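Local coordinates for protein malate dehydrogenase (Naegleria fowleri, PDB 6UM4) that probably catalyses the reversible NAD-dependent oxidation of malate to oxaloacetate, at residues A[172-177]-A[215-220]; A[208-213]-A[237-242]; A[288-293]-A[388-393]. All blocks are in the same frame, centred on the assembly; numbering follows the deposited sequence.

Interaction 1 of 3, residues A[172-177]-A[215-220]; sequences RGADYA and GDVLVL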
loop_
_atom_site.group_PDB
_atom_site.type_symbol
_atom_site.label_atom_id
_atom_site.label_comp_id
_atom_site.label_asym_id
_atom_site.label_seq_id
_atom_site.Cartn_x
_atom_site.Cartn_y
_atom_site.Cartn_z
ATOM N N ARG A 172 12.037 -22.394 -1.445
ATOM C CA ARG A 172 11.423 -23.670 -1.091
ATOM C C ARG A 172 9.906 -23.545 -1.115
ATOM O O ARG A 172 9.322 -22.700 -0.421
ATOM C CB ARG A 172 11.908 -24.152 0.294
ATOM C CG ARG A 172 11.182 -25.428 0.798
ATOM C CD ARG A 172 11.770 -26.037 2.082
ATOM N NE ARG A 172 13.219 -26.175 1.998
ATOM C CZ ARG A 172 14.071 -25.379 2.629
ATOM N NH1 ARG A 172 13.623 -24.409 3.414
ATOM N NH2 ARG A 172 15.372 -25.542 2.466
ATOM N N GLY A 173 9.277 -24.386 -1.934
ATOM C CA GLY A 173 7.837 -24.443 -2.044
ATOM C C GLY A 173 7.179 -23.224 -2.652
ATOM O O GLY A 173 5.969 -23.052 -2.500
ATOM N N ALA A 174 7.923 -22.397 -3.383
ATOM C CA ALA A 174 7.336 -21.185 -3.938
ATOM C C ALA A 174 6.338 -21.525 -5.036
ATOM O O ALA A 174 6.617 -22.351 -5.915
ATOM C CB ALA A 174 8.427 -20.264 -4.477
ATOM N N ASP A 175 5.156 -20.917 -4.955
ATOM C CA ASP A 175 4.207 -20.910 -6.058
ATOM C C ASP A 175 4.351 -19.656 -6.895
ATOM O O ASP A 175 4.007 -19.660 -8.083
ATOM C CB ASP A 175 2.765 -20.984 -5.557
ATOM C CG ASP A 175 2.479 -22.240 -4.823
ATOM O OD1 ASP A 175 2.663 -23.320 -5.422
ATOM O OD2 ASP A 175 2.067 -22.139 -3.649
ATOM N N TYR A 176 4.844 -18.593 -6.268
ATOM C CA TYR A 176 5.035 -17.294 -6.878
ATOM C C TYR A 176 6.340 -16.712 -6.374
ATOM O O TYR A 176 6.726 -16.929 -5.224
ATOM C CB TYR A 176 3.881 -16.354 -6.523
ATOM C CG TYR A 176 2.534 -16.876 -6.943
ATOM C CD1 TYR A 176 2.134 -16.836 -8.274
ATOM C CD2 TYR A 176 1.674 -17.433 -6.031
ATOM C CE1 TYR A 176 0.891 -17.324 -8.670
ATOM C CE2 TYR A 176 0.432 -17.923 -6.413
ATOM C CZ TYR A 176 0.045 -17.865 -7.730
ATOM O OH TYR A 176 -1.187 -18.364 -8.097
ATOM N N ALA A 177 7.021 -15.973 -7.240
ATOM C CA ALA A 177 8.202 -15.243 -6.809
ATOM C C ALA A 177 8.202 -13.874 -7.476
ATOM O O ALA A 177 8.034 -13.764 -8.692
ATOM C CB ALA A 177 9.494 -16.015 -7.110
ATOM N N GLY A 215 6.520 -26.661 -9.293
ATOM C CA GLY A 215 6.720 -26.809 -10.728
ATOM C C GLY A 215 6.010 -25.758 -11.559
ATOM O O GLY A 215 6.467 -25.417 -12.659
ATOM N N ASP A 216 4.867 -25.262 -11.074
ATOM C CA ASP A 216 4.051 -24.281 -11.784
ATOM C C ASP A 216 4.350 -22.854 -11.352
ATOM O O ASP A 216 3.502 -21.975 -11.547
ATOM C CB ASP A 216 2.561 -24.566 -11.572
ATOM C CG ASP A 216 2.118 -25.888 -12.177
ATOM O OD1 ASP A 216 2.767 -26.363 -13.140
ATOM O OD2 ASP A 216 1.111 -26.448 -11.688
ATOM N N VAL A 217 5.511 -22.618 -10.730
ATOM C CA VAL A 217 5.801 -21.310 -10.154
ATOM C C VAL A 217 5.755 -20.233 -11.239
ATOM O O VAL A 217 6.185 -20.444 -12.384
ATOM C CB VAL A 217 7.159 -21.331 -9.430
ATOM C CG1 VAL A 217 8.264 -21.737 -10.399
ATOM C CG2 VAL A 217 7.465 -19.962 -8.805
ATOM N N LEU A 218 5.185 -19.083 -10.892
ATOM C CA LEU A 218 5.230 -17.903 -11.748
ATOM C C LEU A 218 6.211 -16.925 -11.131
ATOM O O LEU A 218 6.152 -16.668 -9.921
ATOM C CB LEU A 218 3.845 -17.264 -11.926
ATOM C CG LEU A 218 2.747 -18.200 -12.452
ATOM C CD1 LEU A 218 1.422 -17.463 -12.553
ATOM C CD2 LEU A 218 3.139 -18.831 -13.829
ATOM N N VAL A 219 7.132 -16.421 -11.955
ATOM C CA VAL A 219 8.229 -15.566 -11.506
ATOM C C VAL A 219 8.113 -14.216 -12.202
ATOM O O VAL A 219 8.116 -14.147 -13.441
ATOM C CB VAL A 219 9.604 -16.196 -11.804
ATOM C CG1 VAL A 219 10.701 -15.326 -11.249
ATOM C CG2 VAL A 219 9.707 -17.605 -11.246
ATOM N N LEU A 220 8.070 -13.143 -11.411
ATOM C CA LEU A 220 8.035 -11.782 -11.930
ATOM C C LEU A 220 9.348 -11.105 -11.570
ATOM O O LEU A 220 9.727 -11.070 -10.396
ATOM C CB LEU A 220 6.840 -11.005 -11.358
ATOM C CG LEU A 220 6.860 -9.507 -11.662
ATOM C CD1 LEU A 220 6.853 -9.271 -13.182
ATOM C CD2 LEU A 220 5.707 -8.799 -10.987
HETATM O O HOH W 1 1.993 -20.831 -9.423
#

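Interaction 2 of 3, residues A[208-213]-A[237-242]; sequences ALNKQA and APDIPP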
loop_
_atom_site.group_PDB
_atom_site.type_symbol
_atom_site.label_atom_id
_atom_site.label_comp_id
_atom_site.label_asym_id
_atom_site.label_seq_id
_atom_site.Cartn_x
_atom_site.Cartn_y
_atom_site.Cartn_z
ATOM N N ALA A 208 18.242 -21.613 -7.945
ATOM C CA ALA A 208 17.509 -21.933 -6.719
ATOM C C ALA A 208 16.034 -22.168 -7.017
ATOM O O ALA A 208 15.426 -23.097 -6.470
ATOM C CB ALA A 208 17.677 -20.805 -5.695
ATOM N N LEU A 209 15.449 -21.327 -7.882
ATOM C CA LEU A 209 14.053 -21.491 -8.277
ATOM C C LEU A 209 13.832 -22.858 -8.897
ATOM O O LEU A 209 12.890 -23.575 -8.535
ATOM C CB LEU A 209 13.642 -20.384 -9.264
ATOM C CG LEU A 209 13.094 -19.035 -8.761
ATOM C CD1 LEU A 209 13.184 -17.936 -9.842
ATOM C CD2 LEU A 209 11.652 -19.148 -8.265
ATOM N N ASN A 210 14.704 -23.240 -9.835
ATOM C CA ASN A 210 14.521 -24.503 -10.526
ATOM C C ASN A 210 14.549 -25.652 -9.537
ATOM O O ASN A 210 13.745 -26.584 -9.634
ATOM C CB ASN A 210 15.597 -24.683 -11.602
ATOM C CG ASN A 210 15.200 -25.704 -12.640
ATOM O OD1 ASN A 210 14.436 -25.399 -13.546
ATOM N ND2 ASN A 210 15.710 -26.928 -12.511
ATOM N N LYS A 211 15.437 -25.569 -8.551
ATOM C CA LYS A 211 15.597 -26.637 -7.570
ATOM C C LYS A 211 14.482 -26.661 -6.525
ATOM O O LYS A 211 13.959 -27.731 -6.207
ATOM C CB LYS A 211 16.950 -26.481 -6.887
ATOM C CG LYS A 211 17.161 -27.359 -5.701
ATOM C CD LYS A 211 18.429 -26.955 -4.983
ATOM C CE LYS A 211 18.608 -27.768 -3.703
ATOM N NZ LYS A 211 19.534 -27.063 -2.783
ATOM N N GLN A 212 14.071 -25.499 -6.015
ATOM C CA GLN A 212 13.298 -25.402 -4.779
ATOM C C GLN A 212 11.822 -25.087 -4.954
ATOM O O GLN A 212 11.012 -25.567 -4.147
ATOM C CB GLN A 212 13.901 -24.323 -3.872
ATOM C CG GLN A 212 15.331 -24.597 -3.438
ATOM C CD GLN A 212 15.390 -25.711 -2.398
ATOM O OE1 GLN A 212 15.437 -26.884 -2.736
ATOM N NE2 GLN A 212 15.341 -25.335 -1.123
ATOM N N ALA A 213 11.454 -24.303 -5.974
ATOM C CA ALA A 213 10.093 -23.806 -6.135
ATOM C C ALA A 213 9.179 -24.907 -6.660
ATOM O O ALA A 213 9.625 -25.951 -7.144
ATOM C CB ALA A 213 10.073 -22.598 -7.079
ATOM N N ALA A 237 17.119 -22.052 -15.439
ATOM C CA ALA A 237 16.018 -22.785 -14.825
ATOM C C ALA A 237 15.381 -23.666 -15.882
ATOM O O ALA A 237 14.240 -23.442 -16.294
ATOM C CB ALA A 237 14.997 -21.822 -14.215
ATOM N N PRO A 238 16.090 -24.716 -16.317
ATOM C CA PRO A 238 15.641 -25.480 -17.499
ATOM C C PRO A 238 14.323 -26.215 -17.314
ATOM O O PRO A 238 13.690 -26.576 -18.311
ATOM C CB PRO A 238 16.800 -26.458 -17.743
ATOM C CG PRO A 238 17.498 -26.579 -16.431
ATOM C CD PRO A 238 17.375 -25.210 -15.793
ATOM N N ASP A 239 13.889 -26.466 -16.080
ATOM C CA ASP A 239 12.628 -27.162 -15.858
ATOM C C ASP A 239 11.454 -26.211 -15.638
ATOM O O ASP A 239 10.321 -26.665 -15.439
ATOM C CB ASP A 239 12.766 -28.130 -14.686
ATOM C CG ASP A 239 13.796 -29.193 -14.958
ATOM O OD1 ASP A 239 13.580 -30.008 -15.884
ATOM O OD2 ASP A 239 14.845 -29.186 -14.285
ATOM N N ILE A 240 11.682 -24.908 -15.679
ATOM C CA ILE A 240 10.602 -23.932 -15.614
ATOM C C ILE A 240 10.252 -23.508 -17.038
ATOM O O ILE A 240 11.139 -23.028 -17.765
ATOM C CB ILE A 240 10.985 -22.731 -14.750
ATOM C CG1 ILE A 240 11.115 -23.171 -13.276
ATOM C CG2 ILE A 240 9.977 -21.606 -14.972
ATOM C CD1 ILE A 240 11.449 -22.037 -12.300
ATOM N N PRO A 241 9.004 -23.671 -17.473
ATOM C CA PRO A 241 8.585 -23.154 -18.766
ATOM C C PRO A 241 8.915 -21.681 -18.890
ATOM O O PRO A 241 8.607 -20.884 -17.986
ATOM C CB PRO A 241 7.070 -23.393 -18.770
ATOM C CG PRO A 241 6.872 -24.516 -17.796
ATOM C CD PRO A 241 7.900 -24.311 -16.745
ATOM N N PRO A 242 9.594 -21.291 -19.971
ATOM C CA PRO A 242 10.038 -19.895 -20.090
ATOM C C PRO A 242 8.916 -18.891 -19.947
ATOM O O PRO A 242 9.156 -17.795 -19.438
ATOM C CB PRO A 242 10.686 -19.864 -21.477
ATOM C CG PRO A 242 11.240 -21.328 -21.629
ATOM C CD PRO A 242 10.145 -22.161 -21.031
#

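Interaction 3 of 3, residues A[288-293]-A[388-393]; sequences LSFTTI and EGLPIN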
loop_
_atom_site.group_PDB
_atom_site.type_symbol
_atom_site.label_atom_id
_atom_site.label_comp_id
_atom_site.label_asym_id
_atom_site.label_seq_id
_atom_site.Cartn_x
_atom_site.Cartn_y
_atom_site.Cartn_z
ATOM N N LEU A 288 0.632 3.632 -29.354
ATOM C CA LEU A 288 -0.736 4.119 -29.453
ATOM C C LEU A 288 -1.407 3.719 -30.760
ATOM O O LEU A 288 -2.540 4.143 -31.008
ATOM C CB LEU A 288 -0.780 5.652 -29.328
ATOM C CG LEU A 288 -0.572 6.222 -27.914
ATOM C CD1 LEU A 288 -0.501 7.744 -27.879
ATOM C CD2 LEU A 288 -1.651 5.711 -26.992
ATOM N N SER A 289 -0.750 2.901 -31.591
ATOM C CA SER A 289 -1.253 2.678 -32.950
ATOM C C SER A 289 -2.673 2.127 -32.957
ATOM O O SER A 289 -3.413 2.366 -33.911
ATOM C CB SER A 289 -0.350 1.720 -33.737
ATOM O OG SER A 289 1.003 2.141 -33.750
ATOM N N PHE A 290 -3.064 1.359 -31.934
ATOM C CA PHE A 290 -4.369 0.706 -31.926
ATOM C C PHE A 290 -5.305 1.240 -30.852
ATOM O O PHE A 290 -6.408 0.708 -30.680
ATOM C CB PHE A 290 -4.176 -0.802 -31.755
ATOM C CG PHE A 290 -3.067 -1.363 -32.601
ATOM C CD1 PHE A 290 -3.253 -1.586 -33.956
ATOM C CD2 PHE A 290 -1.828 -1.649 -32.044
ATOM C CE1 PHE A 290 -2.224 -2.096 -34.738
ATOM C CE2 PHE A 290 -0.793 -2.160 -32.822
ATOM C CZ PHE A 290 -0.993 -2.384 -34.165
ATOM N N THR A 291 -4.893 2.267 -30.123
ATOM C CA THR A 291 -5.609 2.678 -28.928
ATOM C C THR A 291 -6.951 3.311 -29.274
ATOM O O THR A 291 -7.079 4.036 -30.267
ATOM C CB THR A 291 -4.736 3.637 -28.123
ATOM O OG1 THR A 291 -3.463 3.011 -27.888
ATOM C CG2 THR A 291 -5.385 3.966 -26.770
ATOM N N THR A 292 -7.965 3.023 -28.453
ATOM C CA THR A 292 -9.265 3.661 -28.614
ATOM C C THR A 292 -9.675 4.333 -27.310
ATOM O O THR A 292 -9.213 3.983 -26.225
ATOM C CB THR A 292 -10.351 2.671 -29.059
ATOM O OG1 THR A 292 -10.519 1.662 -28.058
ATOM C CG2 THR A 292 -9.991 2.031 -30.384
ATOM N N ILE A 293 -10.544 5.325 -27.444
ATOM C CA ILE A 293 -11.066 6.083 -26.322
ATOM C C ILE A 293 -12.576 6.087 -26.471
ATOM O O ILE A 293 -13.091 6.524 -27.508
ATOM C CB ILE A 293 -10.513 7.514 -26.294
ATOM C CG1 ILE A 293 -8.991 7.485 -26.202
ATOM C CG2 ILE A 293 -11.145 8.329 -25.145
ATOM C CD1 ILE A 293 -8.357 8.836 -26.441
ATOM N N GLU A 388 -2.752 -11.105 -31.451
ATOM C CA GLU A 388 -2.359 -11.524 -32.794
ATOM C C GLU A 388 -2.970 -10.629 -33.857
ATOM O O GLU A 388 -3.966 -9.942 -33.631
ATOM C CB GLU A 388 -2.783 -12.967 -33.067
ATOM C CG GLU A 388 -2.098 -13.999 -32.203
ATOM C CD GLU A 388 -2.648 -15.389 -32.425
ATOM O OE1 GLU A 388 -3.564 -15.544 -33.266
ATOM O OE2 GLU A 388 -2.195 -16.318 -31.724
ATOM N N GLY A 389 -2.350 -10.638 -35.030
ATOM C CA GLY A 389 -2.966 -10.007 -36.181
ATOM C C GLY A 389 -2.759 -8.518 -36.310
ATOM O O GLY A 389 -3.367 -7.903 -37.190
ATOM N N LEU A 390 -1.933 -7.917 -35.476
ATOM C CA LEU A 390 -1.815 -6.471 -35.506
ATOM C C LEU A 390 -0.960 -6.048 -36.696
ATOM O O LEU A 390 0.141 -6.574 -36.878
ATOM C CB LEU A 390 -1.221 -5.954 -34.203
ATOM C CG LEU A 390 -2.014 -6.278 -32.936
ATOM C CD1 LEU A 390 -1.249 -5.815 -31.716
ATOM C CD2 LEU A 390 -3.390 -5.626 -32.992
ATOM N N PRO A 391 -1.443 -5.135 -37.542
ATOM C CA PRO A 391 -0.598 -4.594 -38.618
ATOM C C PRO A 391 0.403 -3.603 -38.042
ATOM O O PRO A 391 0.025 -2.630 -37.386
ATOM C CB PRO A 391 -1.607 -3.907 -39.547
ATOM C CG PRO A 391 -2.721 -3.507 -38.643
ATOM C CD PRO A 391 -2.780 -4.522 -37.515
ATOM N N ILE A 392 1.684 -3.855 -38.281
ATOM C CA ILE A 392 2.765 -3.051 -37.721
ATOM C C ILE A 392 3.232 -2.070 -38.788
ATOM O O ILE A 392 3.814 -2.480 -39.792
ATOM C CB ILE A 392 3.926 -3.932 -37.241
ATOM C CG1 ILE A 392 3.438 -4.967 -36.224
ATOM C CG2 ILE A 392 5.001 -3.085 -36.601
ATOM C CD1 ILE A 392 2.718 -4.359 -35.034
ATOM N N ASN A 393 3.015 -0.774 -38.574
ATOM C CA ASN A 393 3.487 0.196 -39.549
ATOM C C ASN A 393 4.977 0.476 -39.387
ATOM O O ASN A 393 5.635 0.023 -38.450
ATOM C CB ASN A 393 2.718 1.515 -39.462
ATOM C CG ASN A 393 2.756 2.145 -38.082
ATOM O OD1 ASN A 393 3.814 2.291 -37.444
ATOM N ND2 ASN A 393 1.592 2.615 -37.649
#

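Interaction 1 of 3, residues A[172-177]-A[215-220]
Tyr-176 and Ala-177 pair with Leu-218 and Val-219 as neighbouring parallel strands. Leu-218 straddles Tyr-176: Leu-218 N donates to Asp-175 O at 3.1 Å, and Ala-177 N donates to Leu-218 O at 2.9 Å. Ala-177 then straddles Val-219, because Leu-220 N reaches Ala-177 O at 2.8 Å in a nearly straight bond (172° at the hydrogen). Asp-175 O is gripped twice, since a water that donates to it also donates to Asp-216 O, linking the two backbones ahead of the paired residues. Leu-218 N approaches this carbonyl tilted 33° from its plane, and the water sits over one face of the Tyr-176 ring, toward its rim.

On that side of the sheet Tyr-176 and Leu-218 run alongside each other in the same direction, Tyr-176 CE1 meeting Leu-218 CD1 at 3.9 Å; the methyl lies at the ring edge, near its plane. The other side carries the small Ala-177 beside Val-219, their CB and CG1 4.4 Å apart, and Leu-209 of helix 191-212 packs on both. Just before the pairing, Val-217 CG2, anti to the backbone N, rests 3.5 Å from Asp-175 O.

Further out, Asp-175 is fixed by Thr-99 N on OD2 and Asn-214 ND2 on OD1, while Met-343 and Val-347 of helix 332-348 adjoin Tyr-176. The strands are the two arms of a beta-alpha-beta unit crossed by helix 191-212, within the Rossmann-type sheet of the dinucleotide-binding domain. Backbone polarity is thus spent between strands, leaving compact beta-branched and methyl side chains to meet the helix, while the carboxylate of Asp-175 serves as a polar tie between strand 98-102 and the end of the crossover.

Interaction 2 of 3, residues A[208-213]-A[237-242]
Ala-237 to Ile-240 form a type I beta turn, closed by Ile-240 N on Ala-237 O at 3.0 Å, and this turn lies against the last turn of helix 191-212, with Asn-210 CA 4.9 Å from Ala-237 CA. Asn-210 carries most of the contact. Its CG stands anti to the backbone N (chi1 -160°), which carries CG toward the turn, and chi2 of 80° rotates the amide so that both its ends meet Asp-239. OD1 takes Asp-239 N at 2.8 Å on a lone pair in the carbonyl plane, while ND2 donates to Asp-239 OD2 at 3.0 Å, almost straight and within its own amide plane. The carboxylate receives it on the anti lone pair, and the two flat groups are only 29° apart although the side chains cross at about a right angle.

The residue types fit the turn: Pro-238, with no N-H to satisfy, takes its second position, and Asp-239 at the third presents both a backbone N-H and an acceptor to one amide.

This contact belongs to the Rossmann-type domain, where helix 191-212 is the crossover connecting parallel strands 176-179 and 218-221, and the turn leads from helix 226-235 toward edge strand 245-247.

Beside the polar pair lies an apolar patch. Ala-237 CB is 3.9 Å from Asn-210 CB, its small methyl allowing the turn to come close. Ile-240 extends CD1 to Leu-209 CB at 4.1 Å and also meets Val-217 beyond. Leu-209 also packs on Phe-171 of helix 167-171 and Thr-233 of helix 226-235.

Interaction 3 of 3, residues A[288-293]-A[388-393]
Leu-390 meets Phe-290 over the face of its ring: CD2 stands 4.0 Å from the ring centroid, only 6° off the normal, a CH-pi contact. The same leucine has CB 3.6 Å from Phe-290 CZ and CD1 3.8 Å from Phe-290 CE2, so a branched aliphatic side chain spreads from the centre of the ring to its rim. On the opposite face the ring is backed by its own neighbour, Ser-289 CB lying over its centre. Leu-390 N is hydrogen-bonded to Tyr-364 OH.

Pro-391 follows at the edge. Its carbonyl O lies near the ring plane, 3.4 Å from Phe-290 CZ, where the slightly positive rim hydrogens of an aromatic ring suit an oxygen. Its CD touches Phe-290 CE1 at 3.7 Å as the two side chains pass in opposite directions.

Ile-392 adds less: its CD1 reaches the ring edge at 4.3 Å from Phe-290 CZ, and the same side chain also packs on Tyr-364.

Asn-393 occupies the N-cap of helix 394-414. With CG between the backbone N and the carbonyl carbon (chi1 56°), the side chain approaches the other segment, ND2 lying 4.0 Å from Ser-289 OG, a van der Waals distance. OD1 caps Ser-396 N, a role to which asparagine is well suited. Ser-289 OG is hydrogen-bonded to Asp-287 OD1 and, weakly, to Ser-396 OG.

Phe-290 sits on the type I turn from Leu-288 to Thr-291, which joins strands 285-287 and 292-293 on the two sides of strand 271-277. In the C-terminal domain, this surface contact therefore brings the corner of that antiparallel sheet against the loop running from strand 383-386 into helix 394-414.

Interactions 1 and 2 share the Rossmann-type domain, their centres about 9 Å apart, and their segments alternate along the chain: strand 176-179, the end of helix 191-212, strand 218-221, then the loop before strand 245-247. They touch directly, Gly-173 N lying 3.0 Å from Gln-212 O in a probable hydrogen bond, so strand pairing and helix-to-turn docking form one continuous corner of the nucleotide-binding fold. Interaction 3 comes later in sequence, in the alpha/beta C-terminal domain, with its centre about 33 Å from that of interaction 1 and 35 Å from that of interaction 2. It lies at the surface of that domain and touches neither of the others.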